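Long-range contacts in endo-beta-1,4-glucanase (Bacillus licheniformis, PDB 2JEN), which hydrolyses beta-1,4-glucan backbones, probably acting chiefly on the xyloglucan of plant cell walls as a family 12 glycoside hydrolase: residues N129-A134 with E243-T248; W96-G101 with S150-A155; L39-K44 with I65-D70; G178-K183 with F202-N207. The protein carries 1 engineered substitution. All blocks are in the same frame, centred on the assembly; numbering follows the deposited sequence.

Contact 1 of 4, residues N129-A134 with E243-T248. With GLC (alpha-D-glucopyranose), chain C; XYS (alpha-D-xylopyranose), chain B; GLC (alpha-D-glucopyranose), chain D.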
# COMPACT_ATOMS: atom_id res chain seq x y z
N ASN A 129 -15.97 1.82 13.75
CA ASN A 129 -17.22 2.49 13.45
C ASN A 129 -18.10 1.63 12.57
O ASN A 129 -17.77 0.46 12.33
CB ASN A 129 -16.98 3.89 12.90
CG ASN A 129 -16.24 3.89 11.59
OD1 ASN A 129 -16.27 2.92 10.83
ND2 ASN A 129 -15.53 4.98 11.33
N GLY A 130 -19.24 2.13 12.11
CA GLY A 130 -20.10 1.37 11.25
C GLY A 130 -20.92 0.30 11.95
O GLY A 130 -21.41 0.50 13.07
N THR A 131 -21.10 -0.82 11.27
CA THR A 131 -22.07 -1.85 11.60
C THR A 131 -21.36 -3.19 11.56
O THR A 131 -20.82 -3.57 10.50
CB THR A 131 -23.23 -1.82 10.59
OG1 THR A 131 -23.86 -0.53 10.66
CG2 THR A 131 -24.25 -2.93 10.92
N TYR A 132 -21.39 -3.90 12.68
CA TYR A 132 -20.61 -5.13 12.85
C TYR A 132 -21.14 -5.86 14.05
O TYR A 132 -21.91 -5.32 14.84
CB TYR A 132 -19.11 -4.82 13.00
CG TYR A 132 -18.79 -3.92 14.16
CD1 TYR A 132 -18.59 -4.43 15.43
CD2 TYR A 132 -18.73 -2.54 14.00
CE1 TYR A 132 -18.34 -3.59 16.50
CE2 TYR A 132 -18.48 -1.70 15.05
CZ TYR A 132 -18.29 -2.22 16.30
OH TYR A 132 -18.01 -1.39 17.38
N ASN A 133 -20.67 -7.08 14.24
CA ASN A 133 -20.86 -7.84 15.48
C ASN A 133 -19.57 -8.53 15.88
O ASN A 133 -18.54 -8.43 15.18
CB ASN A 133 -22.03 -8.83 15.31
CG ASN A 133 -21.80 -9.89 14.29
OD1 ASN A 133 -20.66 -10.35 14.12
ND2 ASN A 133 -22.87 -10.33 13.62
N ALA A 134 -19.58 -9.16 17.06
CA ALA A 134 -18.58 -10.13 17.44
C ALA A 134 -19.37 -11.37 17.83
O ALA A 134 -20.24 -11.29 18.72
CB ALA A 134 -17.71 -9.65 18.59
N GLU A 243 -18.63 -10.33 12.03
CA GLU A 243 -19.30 -10.06 10.75
C GLU A 243 -19.29 -8.57 10.57
O GLU A 243 -19.70 -7.83 11.47
CB GLU A 243 -20.74 -10.55 10.71
CG GLU A 243 -20.90 -12.07 10.80
CD GLU A 243 -22.32 -12.52 10.62
OE1 GLU A 243 -23.17 -12.17 11.43
OE2 GLU A 243 -22.59 -13.24 9.64
N VAL A 244 -18.80 -8.10 9.43
CA VAL A 244 -18.74 -6.68 9.15
C VAL A 244 -19.66 -6.38 7.98
O VAL A 244 -19.58 -7.02 6.92
CB VAL A 244 -17.33 -6.19 8.82
CG1 VAL A 244 -17.39 -4.65 8.57
CG2 VAL A 244 -16.34 -6.55 9.94
N PHE A 245 -20.59 -5.44 8.20
CA PHE A 245 -21.52 -4.96 7.23
C PHE A 245 -20.97 -3.69 6.57
O PHE A 245 -21.07 -3.49 5.35
CB PHE A 245 -22.87 -4.69 7.88
CG PHE A 245 -23.48 -5.90 8.52
CD1 PHE A 245 -23.10 -6.28 9.81
CD2 PHE A 245 -24.41 -6.66 7.86
CE1 PHE A 245 -23.65 -7.42 10.41
CE2 PHE A 245 -25.00 -7.78 8.49
CZ PHE A 245 -24.61 -8.14 9.75
N GLY A 246 -20.37 -2.83 7.37
CA GLY A 246 -19.69 -1.65 6.86
C GLY A 246 -18.89 -0.97 7.93
O GLY A 246 -19.17 -1.17 9.12
N GLY A 247 -17.93 -0.16 7.53
CA GLY A 247 -17.11 0.59 8.47
C GLY A 247 -15.68 0.10 8.56
O GLY A 247 -15.27 -0.85 7.87
N THR A 248 -14.94 0.74 9.46
CA THR A 248 -13.53 0.47 9.61
C THR A 248 -13.21 0.31 11.08
O THR A 248 -13.79 0.96 11.94
CB THR A 248 -12.69 1.68 9.12
OG1 THR A 248 -13.19 2.18 7.88
CG2 THR A 248 -11.25 1.30 8.97
C1 GLC C . -27.83 -11.27 8.59
C2 GLC C . -27.23 -11.70 9.90
C3 GLC C . -25.95 -12.48 9.70
C4 GLC C . -26.09 -13.58 8.65
C5 GLC C . -26.79 -12.99 7.41
C6 GLC C . -27.08 -14.09 6.39
O2 GLC C . -26.93 -10.56 10.67
O3 GLC C . -25.58 -13.07 10.92
O4 GLC C . -24.81 -14.14 8.34
O5 GLC C . -28.03 -12.43 7.78
O6 GLC C . -27.41 -13.49 5.13
C1 XYS B . -29.22 -6.00 9.89
C2 XYS B . -29.94 -4.69 10.02
C3 XYS B . -29.27 -3.64 9.15
C4 XYS B . -27.80 -3.57 9.51
C5 XYS B . -27.22 -4.97 9.38
O2 XYS B . -31.32 -4.84 9.65
O3 XYS B . -29.90 -2.38 9.30
O4 XYS B . -27.15 -2.74 8.56
O5 XYS B . -27.87 -5.89 10.24
C1 GLC D . -24.27 -16.90 9.60
C2 GLC D . -24.55 -17.44 8.20
C3 GLC D . -23.35 -18.20 7.72
C4 GLC D . -22.17 -17.23 7.65
C5 GLC D . -21.98 -16.71 9.09
C6 GLC D . -20.73 -15.85 9.29
O1 GLC D . -25.36 -16.23 10.17
O2 GLC D . -25.62 -18.35 8.10
O3 GLC D . -23.75 -18.81 6.50
O4 GLC D . -20.99 -17.91 7.28
O5 GLC D . -23.16 -16.02 9.47
O6 GLC D . -20.67 -14.77 8.39
O HOH W 1 -17.10 -1.84 10.96
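Asn133 meets Glu243 with both ends of its carboxamide. ND2 donates to Glu243 OE1 at 2.9 Å, on the anti lone pair and in the amide plane, and the amide and carboxylate planes are nearly coplanar (23° apart). OD1 turns to the backbone and accepts from Glu243 N at 2.9 Å, with the donor above the plane of the amide carbonyl. The OD1 bond ties the amide to the backbone of Glu243, while the ND2 bond steadies a carboxylate that faces sugar: OE1 accepts from O3 of the chain C glucose at 2.6 Å, and OE2 accepts from O6 of the chain D glucose. Beside it, the Phe245 ring carries xylose C5 over one face, 3.6 Å above the plane and toward the rim. Thr131 touches the same ring through CG2, which is 3.7 Å from Phe245 CD1, and its carbonyl oxygen lies in plane at the ring edge.

That oxygen accepts from both Phe245 N and Gly246 N, holding the backbone from which the ring projects. Farther out, Gly130 and Gly247 bring their CA atoms to 4.2 Å, and Asn129 pairs with Thr248 through two bonds, N to Thr248 O and OD1 from Thr248 N. A water bridges Asn129 O and Gly246 O. Two antiparallel chains thus turn from one sheet toward the other, through a classic beta bulge opposite Thr131, at the sugar-binding cleft of the concanavalin-clan beta sandwich.

Contact 2 of 4, residues W96-G101 with S150-A155. Engineered in segment 150-155: Ala155 (natural residue Glu). With GLC (alpha-D-glucopyranose), chain E; BGC (beta-D-glucopyranose), chain F; BGC (beta-D-glucopyranose), chain G.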
# COMPACT_ATOMS: atom_id res chain seq x y z
N TRP A 96 -13.87 -27.61 11.17
CA TRP A 96 -14.10 -27.58 9.73
C TRP A 96 -14.48 -26.17 9.23
O TRP A 96 -15.14 -25.41 9.93
CB TRP A 96 -15.21 -28.59 9.40
CG TRP A 96 -15.80 -28.56 8.03
CD1 TRP A 96 -15.46 -29.34 6.98
CD2 TRP A 96 -16.90 -27.75 7.59
NE1 TRP A 96 -16.24 -29.06 5.90
CE2 TRP A 96 -17.14 -28.07 6.24
CE3 TRP A 96 -17.67 -26.74 8.19
CZ2 TRP A 96 -18.15 -27.48 5.49
CZ3 TRP A 96 -18.64 -26.11 7.45
CH2 TRP A 96 -18.88 -26.48 6.12
N HIS A 97 -14.12 -25.82 7.99
CA HIS A 97 -14.73 -24.65 7.35
C HIS A 97 -14.62 -24.80 5.83
O HIS A 97 -13.69 -24.29 5.20
CB HIS A 97 -14.10 -23.33 7.79
CG HIS A 97 -14.88 -22.15 7.28
ND1 HIS A 97 -15.86 -21.56 8.04
CD2 HIS A 97 -14.90 -21.56 6.07
CE1 HIS A 97 -16.44 -20.61 7.31
NE2 HIS A 97 -15.88 -20.59 6.11
N TRP A 98 -15.54 -25.55 5.24
CA TRP A 98 -15.49 -25.90 3.83
C TRP A 98 -14.07 -26.36 3.47
O TRP A 98 -13.48 -25.95 2.48
CB TRP A 98 -15.97 -24.74 2.96
CG TRP A 98 -17.48 -24.62 2.95
CD1 TRP A 98 -18.32 -25.19 2.04
CD2 TRP A 98 -18.32 -23.91 3.87
NE1 TRP A 98 -19.61 -24.86 2.32
CE2 TRP A 98 -19.65 -24.09 3.45
CE3 TRP A 98 -18.08 -23.16 5.01
CZ2 TRP A 98 -20.72 -23.54 4.12
CZ3 TRP A 98 -19.15 -22.63 5.68
CH2 TRP A 98 -20.45 -22.83 5.23
N THR A 99 -13.57 -27.26 4.30
CA THR A 99 -12.27 -27.86 4.16
C THR A 99 -12.44 -29.37 4.06
O THR A 99 -13.46 -29.93 4.40
CB THR A 99 -11.36 -27.53 5.38
OG1 THR A 99 -12.07 -27.73 6.61
CG2 THR A 99 -10.84 -26.11 5.31
N GLU A 100 -11.39 -30.05 3.58
CA GLU A 100 -11.39 -31.51 3.63
C GLU A 100 -10.99 -31.91 5.04
O GLU A 100 -9.83 -32.17 5.35
CB GLU A 100 -10.49 -32.15 2.58
CG GLU A 100 -10.41 -33.71 2.63
CD GLU A 100 -11.74 -34.46 2.91
OE1 GLU A 100 -12.69 -34.31 2.12
OE2 GLU A 100 -11.82 -35.22 3.90
N GLY A 101 -11.97 -31.97 5.91
CA GLY A 101 -11.74 -32.33 7.27
C GLY A 101 -11.67 -31.17 8.24
O GLY A 101 -12.21 -30.11 8.01
N SER A 150 -19.34 -29.93 1.64
CA SER A 150 -20.43 -30.43 2.47
C SER A 150 -21.21 -29.28 3.07
O SER A 150 -20.76 -28.65 4.01
CB SER A 150 -19.90 -31.31 3.60
OG SER A 150 -19.13 -32.42 3.13
N ALA A 151 -22.43 -29.03 2.57
CA ALA A 151 -23.25 -27.95 3.10
C ALA A 151 -23.70 -28.30 4.50
O ALA A 151 -24.20 -29.40 4.73
CB ALA A 151 -24.50 -27.69 2.21
N PRO A 152 -23.52 -27.39 5.47
CA PRO A 152 -24.04 -27.63 6.82
C PRO A 152 -25.55 -27.79 6.84
O PRO A 152 -26.25 -27.33 5.93
CB PRO A 152 -23.63 -26.38 7.58
CG PRO A 152 -22.45 -25.87 6.86
CD PRO A 152 -22.74 -26.14 5.42
N THR A 153 -26.02 -28.39 7.93
CA THR A 153 -27.45 -28.46 8.18
C THR A 153 -27.95 -27.35 9.10
O THR A 153 -29.13 -26.96 9.05
CB THR A 153 -27.83 -29.83 8.80
OG1 THR A 153 -27.06 -30.03 9.97
CG2 THR A 153 -27.56 -30.94 7.81
N ASP A 154 -27.09 -26.83 9.97
CA ASP A 154 -27.45 -25.84 10.95
C ASP A 154 -26.24 -24.99 11.30
O ASP A 154 -25.10 -25.46 11.28
CB ASP A 154 -27.90 -26.50 12.27
CG ASP A 154 -29.02 -27.52 12.10
OD1 ASP A 154 -28.72 -28.68 11.79
OD2 ASP A 154 -30.20 -27.15 12.27
N ALA A 155 -26.54 -23.75 11.64
CA ALA A 155 -25.62 -22.80 12.21
C ALA A 155 -26.18 -22.29 13.52
O ALA A 155 -27.37 -21.94 13.58
CB ALA A 155 -25.36 -21.64 11.28
C1 GLC E . -20.65 -17.90 5.88
C2 GLC E . -19.25 -18.48 5.80
C3 GLC E . -18.76 -18.51 4.38
C4 GLC E . -19.78 -19.27 3.54
C5 GLC E . -21.16 -18.60 3.67
C6 GLC E . -22.20 -19.45 2.94
O2 GLC E . -18.32 -17.81 6.65
O3 GLC E . -17.43 -19.05 4.36
O4 GLC E . -19.45 -19.28 2.18
O5 GLC E . -21.54 -18.63 5.04
O6 GLC E . -22.66 -18.80 1.78
C2 BGC F . -19.18 -20.91 0.38
C3 BGC F . -18.26 -22.07 -0.02
C4 BGC F . -16.79 -21.71 0.15
C5 BGC F . -16.51 -21.14 1.52
C6 BGC F . -15.10 -20.54 1.70
C1 BGC F . -18.78 -20.47 1.76
O2 BGC F . -20.55 -21.28 0.43
O3 BGC F . -18.48 -22.44 -1.37
O4 BGC F . -16.05 -22.91 0.06
O5 BGC F . -17.44 -20.12 1.78
O6 BGC F . -14.75 -19.62 0.65
C2 BGC G . -14.12 -24.12 -0.65
C3 BGC G . -13.18 -24.40 -1.82
C4 BGC G . -13.94 -24.59 -3.12
C5 BGC G . -14.88 -23.42 -3.34
C6 BGC G . -15.65 -23.54 -4.66
C1 BGC G . -15.11 -23.02 -1.02
O2 BGC G . -13.39 -23.79 0.53
O3 BGC G . -12.41 -25.56 -1.56
O4 BGC G . -13.02 -24.74 -4.19
O5 BGC G . -15.77 -23.32 -2.24
O6 BGC G . -16.80 -24.34 -4.48
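Ser150 O lies 3.2 Å from Trp96 CZ2, approached obliquely by the six-membered ring of that indole, and also accepts a hydrogen bond from His141 NE2. Trp96 CG stands anti to the backbone N (chi1 169°), which directs the indole toward segment 150-155; its N-H is spent on Ser147 O. Pro152 lies across both indoles at about a right angle. Its CG is 3.7 Å from Trp96 CH2, and its CD is 3.5 Å from Trp98 CZ2.

Trp98 lies between Trp96 and sugar. Trp96 CH2 sits over the centre of one face, 3.4 Å above the plane. On the opposite face lies the chain F glucose, whose C1, C3 and C5 all approach the indole, and the neighbouring chain E glucose reaches the rim of that face with C4. Polar bonds hold the sugars of chains E and G. His97 NE2 donates to O3 of the chain E glucose at 2.8 Å, and its ND1 is bonded to Glu239 OE2, which sets the rotation of the imidazole. The chain G glucose gives its O2 proton to Trp98 O at 2.9 Å. Thr99 OG1 braces the turn, accepting from His97 N and donating to Gly101 O. With sugar hydroxyls bonded to His97 and to the carbonyl of Trp98, and the apolar sugar face laid on Trp98, the chemistry implies recognition of a glucan backbone by aromatic stacking, backed by Trp96 and Pro152.

Contact 3 of 4, residues L39-K44 with I65-D70. With GOL (glycerol), chain H; SO4 (sulfate ion), chain I; SO4 (sulfate ion), chain J.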
# COMPACT_ATOMS: atom_id res chain seq x y z
N LEU A 39 -3.65 -18.00 9.12
CA LEU A 39 -2.56 -18.02 10.07
C LEU A 39 -2.85 -19.06 11.14
O LEU A 39 -3.66 -18.85 12.06
CB LEU A 39 -2.30 -16.66 10.73
CG LEU A 39 -1.84 -15.55 9.78
CD1 LEU A 39 -1.79 -14.20 10.47
CD2 LEU A 39 -0.47 -15.88 9.17
N TYR A 40 -2.17 -20.20 11.06
CA TYR A 40 -2.39 -21.29 12.00
C TYR A 40 -1.69 -20.99 13.31
O TYR A 40 -0.63 -20.33 13.36
CB TYR A 40 -1.84 -22.60 11.44
CG TYR A 40 -2.60 -23.11 10.24
CD1 TYR A 40 -2.26 -22.72 8.97
CD2 TYR A 40 -3.71 -23.95 10.39
CE1 TYR A 40 -2.94 -23.15 7.86
CE2 TYR A 40 -4.42 -24.39 9.27
CZ TYR A 40 -4.03 -23.99 8.01
OH TYR A 40 -4.72 -24.42 6.90
N PHE A 41 -2.22 -21.52 14.41
CA PHE A 41 -1.57 -21.41 15.71
C PHE A 41 -2.02 -22.54 16.60
O PHE A 41 -2.92 -23.30 16.24
CB PHE A 41 -1.74 -20.03 16.34
CG PHE A 41 -3.15 -19.65 16.70
CD1 PHE A 41 -4.06 -19.21 15.76
CD2 PHE A 41 -3.56 -19.68 18.02
CE1 PHE A 41 -5.32 -18.84 16.13
CE2 PHE A 41 -4.84 -19.28 18.39
CZ PHE A 41 -5.71 -18.89 17.46
N LYS A 42 -1.30 -22.72 17.71
CA LYS A 42 -1.58 -23.82 18.65
C LYS A 42 -1.48 -25.18 17.98
O LYS A 42 -2.42 -25.98 17.99
CB LYS A 42 -2.95 -23.64 19.33
CG LYS A 42 -3.15 -24.45 20.62
CD LYS A 42 -2.42 -23.73 21.79
CE LYS A 42 -3.25 -22.51 22.33
NZ LYS A 42 -2.46 -21.45 23.09
N ASN A 43 -0.32 -25.47 17.38
CA ASN A 43 -0.09 -26.74 16.70
C ASN A 43 -1.17 -27.03 15.66
O ASN A 43 -1.61 -28.16 15.48
CB ASN A 43 0.04 -27.88 17.73
CG ASN A 43 0.63 -29.15 17.16
OD1 ASN A 43 0.32 -30.25 17.64
ND2 ASN A 43 1.46 -29.03 16.13
N LYS A 44 -1.55 -25.98 14.93
CA LYS A 44 -2.55 -26.03 13.88
C LYS A 44 -3.94 -26.49 14.35
O LYS A 44 -4.77 -26.84 13.53
CB LYS A 44 -2.11 -26.81 12.64
CG LYS A 44 -0.85 -26.31 11.98
CD LYS A 44 -0.51 -27.05 10.71
CE LYS A 44 -1.39 -26.73 9.53
NZ LYS A 44 -1.02 -27.45 8.26
N ILE A 65 -5.35 -9.95 8.77
CA ILE A 65 -5.31 -10.79 9.95
C ILE A 65 -3.91 -10.78 10.54
O ILE A 65 -2.94 -10.70 9.80
CB ILE A 65 -5.80 -12.23 9.68
CG1 ILE A 65 -5.02 -12.93 8.56
CG2 ILE A 65 -7.32 -12.21 9.40
CD1 ILE A 65 -5.25 -14.46 8.46
N TYR A 66 -3.77 -10.83 11.87
CA TYR A 66 -2.45 -10.87 12.49
C TYR A 66 -2.40 -11.74 13.72
O TYR A 66 -3.38 -11.94 14.43
CB TYR A 66 -1.98 -9.45 12.85
CG TYR A 66 -2.67 -8.81 14.05
CD1 TYR A 66 -3.83 -8.08 13.92
CD2 TYR A 66 -2.12 -8.94 15.30
CE1 TYR A 66 -4.41 -7.49 15.02
CE2 TYR A 66 -2.69 -8.36 16.41
CZ TYR A 66 -3.86 -7.65 16.26
OH TYR A 66 -4.40 -6.99 17.37
N HIS A 67 -1.19 -12.26 13.95
CA HIS A 67 -0.89 -13.06 15.14
C HIS A 67 0.45 -12.64 15.65
O HIS A 67 1.45 -12.86 14.97
CB HIS A 67 -0.88 -14.55 14.77
CG HIS A 67 -0.57 -15.48 15.90
ND1 HIS A 67 0.72 -15.84 16.23
CD2 HIS A 67 -1.38 -16.14 16.77
CE1 HIS A 67 0.69 -16.66 17.27
NE2 HIS A 67 -0.58 -16.87 17.61
N ASN A 68 0.49 -12.03 16.83
CA ASN A 68 1.75 -11.75 17.52
C ASN A 68 2.10 -12.87 18.50
O ASN A 68 3.24 -13.29 18.58
CB ASN A 68 1.69 -10.41 18.24
CG ASN A 68 1.42 -9.24 17.33
OD1 ASN A 68 1.84 -9.25 16.15
ND2 ASN A 68 0.70 -8.24 17.83
N SER A 69 1.11 -13.32 19.25
CA SER A 69 1.20 -14.49 20.10
C SER A 69 -0.20 -15.09 20.24
O SER A 69 -1.19 -14.46 19.83
CB SER A 69 1.70 -14.12 21.49
OG SER A 69 0.68 -13.47 22.22
N ASP A 70 -0.31 -16.19 20.97
CA ASP A 70 -1.60 -16.78 21.19
C ASP A 70 -2.50 -15.97 22.13
O ASP A 70 -3.69 -16.30 22.31
CB ASP A 70 -1.47 -18.20 21.72
CG ASP A 70 -0.79 -19.16 20.77
OD1 ASP A 70 -0.55 -18.86 19.59
OD2 ASP A 70 -0.48 -20.29 21.26
C1 GOL H . 1.31 -16.89 13.04
O1 GOL H . 2.28 -16.39 13.94
C2 GOL H . 1.73 -18.20 12.41
O2 GOL H . 0.67 -18.74 11.64
C3 GOL H . 2.89 -17.95 11.44
O3 GOL H . 3.43 -19.17 10.97
S SO4 I . 2.61 -24.06 18.66
O1 SO4 I . 1.56 -24.05 19.69
O2 SO4 I . 3.44 -22.85 18.77
O3 SO4 I . 3.46 -25.22 18.91
O4 SO4 I . 2.13 -24.11 17.31
S SO4 J . 2.34 -29.12 8.98
O1 SO4 J . 3.46 -29.80 8.30
O2 SO4 J . 1.36 -28.64 8.00
O3 SO4 J . 1.69 -30.10 9.84
O4 SO4 J . 2.73 -27.98 9.76
O HOH W 2 0.90 -20.84 18.29
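Phe41 overlaps the imidazole of His67 obliquely, the ring centres 5.2 Å apart and the planes inclined at 35°. The nearest approach is made by Phe41 CB, which lies 3.6 Å from His67 NE2. Phe41 CG is folded between the backbone N and the carbonyl carbon (chi1 65°), and CD2 of the ring runs past the carboxylate of Asp70, 3.5 Å from OD1. That same oxygen, through its anti lone pair, receives His67 NE2 at 2.8 Å, the carboxylate oxygen lying in the imidazole plane. The other oxygen, Asp70 OD2, forms a salt bridge to Lys42 NZ at 2.9 Å, met from above the carboxylate plane by a lysine chain bent at both chi2 and chi3.

Deeper in, Leu39 and Ile65 slide past each other in opposite directions, Leu39 CG being 3.8 Å from Ile65 CD1. Met73 and Ile48 pack beside Phe41 and His67. Strands 38-41 and 62-67 belong to different sheets of the sandwich, so the contact joins the two sheets, with Leu39, Ile65, Phe41 and His67 packed between them. With one oxygen given to His67 and the other to Lys42, Asp70 is probably ionised, and its charge would tend to favour a protonated His67, although the proton between ND1 and a bound glycerol O1 is undecided.

Contact 4 of 4, residues G178-K183 with F202-N207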
# COMPACT_ATOMS: atom_id res chain seq x y z
N GLY A 178 -26.14 -20.09 30.62
CA GLY A 178 -24.71 -19.95 30.95
C GLY A 178 -24.40 -18.72 31.78
O GLY A 178 -23.23 -18.26 31.81
N GLY A 179 -25.41 -18.15 32.45
CA GLY A 179 -25.22 -16.94 33.22
C GLY A 179 -25.34 -15.61 32.49
O GLY A 179 -25.00 -14.54 33.03
N HIS A 180 -25.78 -15.68 31.23
CA HIS A 180 -25.99 -14.51 30.38
C HIS A 180 -27.43 -14.55 29.85
O HIS A 180 -28.00 -15.62 29.65
CB HIS A 180 -25.04 -14.55 29.17
CG HIS A 180 -23.58 -14.57 29.51
ND1 HIS A 180 -22.79 -13.45 29.43
CD2 HIS A 180 -22.77 -15.57 29.92
CE1 HIS A 180 -21.55 -13.76 29.76
NE2 HIS A 180 -21.50 -15.05 30.06
N SER A 181 -27.95 -13.37 29.54
CA SER A 181 -29.25 -13.26 28.85
C SER A 181 -29.07 -13.05 27.36
O SER A 181 -28.28 -12.20 26.94
CB SER A 181 -30.05 -12.10 29.41
OG SER A 181 -30.34 -12.40 30.78
N TRP A 182 -29.87 -13.75 26.57
CA TRP A 182 -29.76 -13.81 25.11
C TRP A 182 -31.12 -13.63 24.47
O TRP A 182 -32.08 -14.30 24.84
CB TRP A 182 -29.24 -15.17 24.67
CG TRP A 182 -28.00 -15.65 25.39
CD1 TRP A 182 -27.97 -16.46 26.44
CD2 TRP A 182 -26.64 -15.30 25.11
NE1 TRP A 182 -26.70 -16.67 26.87
CE2 TRP A 182 -25.85 -15.97 26.05
CE3 TRP A 182 -26.02 -14.51 24.13
CZ2 TRP A 182 -24.46 -15.83 26.09
CZ3 TRP A 182 -24.65 -14.37 24.17
CH2 TRP A 182 -23.87 -15.05 25.11
N LYS A 183 -31.19 -12.78 23.46
CA LYS A 183 -32.35 -12.75 22.56
C LYS A 183 -32.15 -13.84 21.51
O LYS A 183 -31.11 -13.89 20.86
CB LYS A 183 -32.48 -11.39 21.89
CG LYS A 183 -32.66 -10.27 22.88
CD LYS A 183 -32.56 -8.91 22.18
CE LYS A 183 -31.04 -8.53 21.86
NZ LYS A 183 -30.87 -7.11 21.35
N PHE A 202 -28.21 -16.26 19.10
CA PHE A 202 -28.32 -15.83 20.49
C PHE A 202 -27.56 -14.51 20.63
O PHE A 202 -26.35 -14.48 20.45
CB PHE A 202 -27.67 -16.87 21.40
CG PHE A 202 -28.34 -18.20 21.39
CD1 PHE A 202 -28.09 -19.11 20.36
CD2 PHE A 202 -29.28 -18.55 22.37
CE1 PHE A 202 -28.75 -20.34 20.32
CE2 PHE A 202 -29.90 -19.79 22.33
CZ PHE A 202 -29.67 -20.68 21.33
N ILE A 203 -28.29 -13.42 20.86
CA ILE A 203 -27.70 -12.08 20.92
C ILE A 203 -27.70 -11.58 22.34
O ILE A 203 -28.76 -11.40 22.95
CB ILE A 203 -28.38 -11.08 19.96
CG1 ILE A 203 -28.16 -11.53 18.52
CG2 ILE A 203 -27.86 -9.61 20.19
CD1 ILE A 203 -28.77 -10.65 17.48
N ARG A 204 -26.54 -11.37 22.91
CA ARG A 204 -26.49 -10.97 24.32
C ARG A 204 -27.24 -9.69 24.50
O ARG A 204 -27.20 -8.83 23.66
CB ARG A 204 -25.04 -10.85 24.81
CG ARG A 204 -24.93 -10.95 26.33
CD ARG A 204 -23.46 -10.90 26.74
NE ARG A 204 -23.29 -10.98 28.20
CZ ARG A 204 -23.26 -9.95 29.04
NH1 ARG A 204 -23.40 -8.71 28.65
NH2 ARG A 204 -23.10 -10.20 30.35
N THR A 205 -27.98 -9.54 25.62
CA THR A 205 -28.85 -8.36 25.75
C THR A 205 -28.07 -7.08 25.94
O THR A 205 -28.60 -6.00 25.64
CB THR A 205 -29.87 -8.52 26.89
OG1 THR A 205 -29.19 -8.83 28.09
CG2 THR A 205 -30.85 -9.66 26.57
N ALA A 206 -26.79 -7.19 26.34
CA ALA A 206 -25.85 -6.07 26.34
C ALA A 206 -24.52 -6.64 25.86
O ALA A 206 -24.26 -7.81 26.02
CB ALA A 206 -25.69 -5.48 27.74
N ASN A 207 -23.69 -5.78 25.26
CA ASN A 207 -22.41 -6.25 24.76
C ASN A 207 -21.49 -6.63 25.91
O ASN A 207 -21.56 -6.04 27.00
CB ASN A 207 -21.76 -5.18 23.92
CG ASN A 207 -22.53 -4.87 22.65
OD1 ASN A 207 -23.36 -5.66 22.18
ND2 ASN A 207 -22.24 -3.69 22.08
O HOH W 3 -24.17 -12.03 32.45
O HOH W 4 -30.93 -6.08 24.11
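Side-chain polar contacts centre on Arg204 and His180. Arg204 NE donates to His180 ND1 at 2.8 Å, nearly straight (172°) and close to the planes of both groups, although ring and guanidinium are turned 73° apart. NH2 adds a weak bond to the same nitrogen, and NH1 turns back to Ala206 O. Arg204 CG is anti to the backbone N (chi1 -159°), and the chain stays extended to NE. Elsewhere, Lys183 NZ reaches Thr205 O through a water.

Backbone bonds join the two arms of the beta hairpin formed by strands 180-192 and 195-204. Lys183 and Ile203 form an antiparallel hydrogen-bonded pair, with Lys183 N to Ile203 O at 2.8 Å and Ile203 N to Lys183 O at 2.9 Å. Trp182 and Arg204 are the next, non-hydrogen-bonded pair, and beyond it Thr205 N donates to Ser181 O.

Apolar contacts lie on both faces. On that of Trp182 and Arg204, the first carbons of the arginine lie against the CE3-CZ3 part of the indole: CB is 3.6 Å from Trp182 CZ3, and CG stands over the rim. Phe202 crosses Trp182 at about a right angle, its CB 4.0 Å from Trp182 CE3, and Phe218 meets both rings edge to face. On the other side, Lys183 CE packs 3.8 Å from Ile203 CG2.

Contacts 1 and 2 flank the substrate cleft from opposite sides of the chain's centre, their centres 25 Å apart, and bound sugar spans the gap. The chain D glucose held by Glu243 in contact 1 is glycosidically joined through its O4 to C1 of the chain E glucose held by His97 in contact 2. The chain C glucose, not linked to chain D, is held by the same carboxylate, which may reflect occupation of both sides of a cleavage point. Strand 154-163, which begins at Asp154, next to the engineered Ala155 of contact 2, pairs with strand 131-141 of contact 1 and strand 195-204 of contact 4. At nearest atoms, contact 4 comes within about 7 Å of contact 1; contact 3 lies about 7 Å from contact 2 but about 19 Å from contact 4.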